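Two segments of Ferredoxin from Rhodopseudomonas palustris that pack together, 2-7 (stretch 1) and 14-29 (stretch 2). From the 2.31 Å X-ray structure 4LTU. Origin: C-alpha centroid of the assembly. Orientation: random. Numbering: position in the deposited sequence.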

# COMPACT_ATOMS: atom_id res chain seq x y z
N PRO A 2 -11.49 -1.84 -10.62
CA PRO A 2 -10.60 -2.98 -10.44
C PRO A 2 -10.62 -3.59 -9.04
O PRO A 2 -11.59 -3.41 -8.27
CB PRO A 2 -9.22 -2.38 -10.76
CG PRO A 2 -9.50 -1.38 -11.81
CD PRO A 2 -10.87 -0.79 -11.46
N SER A 3 -9.56 -4.32 -8.73
CA SER A 3 -9.54 -5.20 -7.60
C SER A 3 -8.11 -5.34 -7.12
O SER A 3 -7.19 -5.56 -7.92
CB SER A 3 -10.08 -6.57 -8.02
OG SER A 3 -10.54 -7.32 -6.91
N ILE A 4 -7.94 -5.21 -5.81
CA ILE A 4 -6.64 -5.30 -5.18
C ILE A 4 -6.70 -6.46 -4.23
O ILE A 4 -7.65 -6.59 -3.47
CB ILE A 4 -6.30 -4.06 -4.30
CG1 ILE A 4 -6.41 -2.75 -5.07
CG2 ILE A 4 -4.89 -4.18 -3.71
CD1 ILE A 4 -6.50 -1.56 -4.14
N THR A 5 -5.65 -7.27 -4.24
CA THR A 5 -5.50 -8.34 -3.26
C THR A 5 -4.59 -7.88 -2.11
O THR A 5 -3.46 -7.46 -2.36
CB THR A 5 -4.90 -9.58 -3.95
OG1 THR A 5 -5.56 -9.77 -5.21
CG2 THR A 5 -5.05 -10.79 -3.10
N PHE A 6 -5.09 -7.93 -0.87
CA PHE A 6 -4.27 -7.63 0.31
C PHE A 6 -3.94 -8.90 1.10
O PHE A 6 -4.84 -9.73 1.34
CB PHE A 6 -4.98 -6.66 1.25
CG PHE A 6 -4.87 -5.20 0.86
CD1 PHE A 6 -3.82 -4.41 1.33
CD2 PHE A 6 -5.85 -4.60 0.06
CE1 PHE A 6 -3.73 -3.04 0.98
CE2 PHE A 6 -5.77 -3.25 -0.29
CZ PHE A 6 -4.71 -2.46 0.17
N ILE A 7 -2.68 -9.05 1.53
CA ILE A 7 -2.27 -10.20 2.35
C ILE A 7 -1.74 -9.78 3.73
O ILE A 7 -0.81 -8.99 3.83
CB ILE A 7 -1.25 -11.09 1.61
CG1 ILE A 7 -1.94 -11.76 0.42
CG2 ILE A 7 -0.60 -12.13 2.56
CD1 ILE A 7 -1.07 -11.82 -0.79
N GLU A 14 -7.63 -10.89 1.38
CA GLU A 14 -8.83 -10.08 1.28
C GLU A 14 -8.80 -9.44 -0.10
O GLU A 14 -7.79 -8.85 -0.49
CB GLU A 14 -8.82 -8.97 2.34
CG GLU A 14 -9.05 -9.47 3.72
CD GLU A 14 -9.38 -8.36 4.70
OE1 GLU A 14 -8.86 -8.40 5.83
OE2 GLU A 14 -10.20 -7.48 4.37
N ILE A 15 -9.90 -9.55 -0.83
CA ILE A 15 -10.02 -8.83 -2.08
C ILE A 15 -10.92 -7.63 -1.91
O ILE A 15 -12.08 -7.75 -1.48
CB ILE A 15 -10.43 -9.72 -3.24
CG1 ILE A 15 -9.29 -10.71 -3.53
CG2 ILE A 15 -10.81 -8.86 -4.47
CD1 ILE A 15 -9.06 -11.00 -4.99
N VAL A 16 -10.36 -6.46 -2.21
CA VAL A 16 -11.10 -5.21 -2.04
C VAL A 16 -11.34 -4.58 -3.39
O VAL A 16 -10.44 -4.51 -4.24
CB VAL A 16 -10.38 -4.20 -1.07
CG1 VAL A 16 -9.81 -4.93 0.17
CG2 VAL A 16 -9.30 -3.43 -1.76
N ASP A 17 -12.55 -4.10 -3.59
CA ASP A 17 -12.84 -3.28 -4.76
C ASP A 17 -12.13 -1.94 -4.66
O ASP A 17 -11.86 -1.42 -3.57
CB ASP A 17 -14.34 -3.10 -4.90
CG ASP A 17 -15.08 -4.43 -4.86
OD1 ASP A 17 -15.63 -4.81 -5.90
OD2 ASP A 17 -15.09 -5.10 -3.80
N ALA A 18 -11.81 -1.39 -5.82
CA ALA A 18 -11.22 -0.10 -5.91
C ALA A 18 -11.60 0.46 -7.26
O ALA A 18 -11.59 -0.25 -8.27
CB ALA A 18 -9.70 -0.19 -5.77
N ALA A 19 -11.96 1.73 -7.29
CA ALA A 19 -12.24 2.38 -8.55
C ALA A 19 -10.89 2.83 -9.08
O ALA A 19 -9.91 2.83 -8.33
CB ALA A 19 -13.16 3.58 -8.31
N ILE A 20 -10.84 3.19 -10.35
CA ILE A 20 -9.69 3.79 -10.93
C ILE A 20 -9.51 5.14 -10.22
O ILE A 20 -10.48 5.89 -10.03
CB ILE A 20 -9.88 3.98 -12.45
CG1 ILE A 20 -10.26 2.65 -13.10
CG2 ILE A 20 -8.61 4.53 -13.10
CD1 ILE A 20 -10.59 2.73 -14.60
N GLY A 21 -8.28 5.41 -9.77
CA GLY A 21 -7.97 6.67 -9.08
C GLY A 21 -7.90 6.60 -7.56
O GLY A 21 -7.21 7.42 -6.95
N ASP A 22 -8.63 5.68 -6.94
CA ASP A 22 -8.47 5.46 -5.52
C ASP A 22 -7.02 5.08 -5.26
O ASP A 22 -6.41 4.35 -6.05
CB ASP A 22 -9.36 4.34 -4.97
CG ASP A 22 -10.85 4.57 -5.21
OD1 ASP A 22 -11.26 5.68 -5.58
OD2 ASP A 22 -11.63 3.62 -5.03
N SER A 23 -6.47 5.61 -4.18
CA SER A 23 -5.25 5.07 -3.66
C SER A 23 -5.59 3.69 -3.06
O SER A 23 -6.75 3.39 -2.79
CB SER A 23 -4.68 6.01 -2.61
OG SER A 23 -5.48 5.97 -1.46
N ALA A 24 -4.56 2.87 -2.85
CA ALA A 24 -4.66 1.55 -2.23
C ALA A 24 -5.10 1.65 -0.78
O ALA A 24 -5.75 0.75 -0.25
CB ALA A 24 -3.32 0.79 -2.35
N MET A 25 -4.73 2.75 -0.15
CA MET A 25 -5.09 3.02 1.23
C MET A 25 -6.60 3.30 1.35
O MET A 25 -7.29 2.78 2.25
CB MET A 25 -4.27 4.21 1.76
CG MET A 25 -4.62 4.59 3.21
SD MET A 25 -4.50 6.37 3.48
CE MET A 25 -5.84 6.93 2.43
N PHE A 26 -7.08 4.15 0.46
CA PHE A 26 -8.46 4.52 0.43
C PHE A 26 -9.27 3.23 0.25
O PHE A 26 -10.16 2.91 1.06
CB PHE A 26 -8.71 5.52 -0.71
CG PHE A 26 -10.16 5.88 -0.91
CD1 PHE A 26 -10.70 7.01 -0.28
CD2 PHE A 26 -10.99 5.09 -1.72
CE1 PHE A 26 -12.04 7.34 -0.45
CE2 PHE A 26 -12.32 5.41 -1.90
CZ PHE A 26 -12.86 6.55 -1.26
N ALA A 27 -8.92 2.47 -0.79
CA ALA A 27 -9.53 1.18 -1.05
C ALA A 27 -9.55 0.27 0.17
O ALA A 27 -10.59 -0.27 0.51
CB ALA A 27 -8.83 0.48 -2.24
N ALA A 28 -8.41 0.10 0.82
CA ALA A 28 -8.32 -0.64 2.09
C ALA A 28 -9.33 -0.18 3.17
O ALA A 28 -10.11 -0.98 3.71
CB ALA A 28 -6.92 -0.54 2.64
N LEU A 29 -9.31 1.12 3.46
CA LEU A 29 -10.03 1.68 4.60
C LEU A 29 -11.52 1.66 4.41
O LEU A 29 -12.28 1.62 5.37
CB LEU A 29 -9.56 3.11 4.86
CG LEU A 29 -8.10 3.21 5.28
CD1 LEU A 29 -7.75 4.69 5.35
CD2 LEU A 29 -7.93 2.54 6.64

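How does P2 begin the contact? Its carbonyl O accepts a hydrogen bond from A18 N at 3.2 Å, extending the ladder that joins the two antiparallel strands. Its ring nitrogen has no hydrogen to share with the nearby A18 O, but ring atom CD makes an apolar contact with I20 CG1 at 3.9 Å.

Where do S3 and I4 turn their side chains? S3 pairs with D17 without hydrogen bonds between them, and its OG lies 2.9 Å from I15 CG2, a tight approach. I4 faces V16 in a hydrogen-bonded pair: I4 N to V16 O and V16 N to I4 O both measure 3.0 Å and are nearly straight. On the opposite face from S3, the I4 side chain reaches the helix, its CD1 3.6 Å from A27 CB, and also lies 3.8 Å from A18 CB in the loop after the strand. Small alanine methyls meet this branched chain in a buried apolar cluster.

What do T5 and F6 add? T5 shares the S3 face, its OG1 3.7 Å from I15 CD1. F6 forms the next hydrogen-bonded pair, with E14, F6 N to E14 O at 2.9 Å and E14 N to F6 O at 3.0 Å. Its ring meets V16 CG2 edge-on, CE2 at 3.8 Å, while CZ lies 3.8 Å from A28 CB, tying strand to helix.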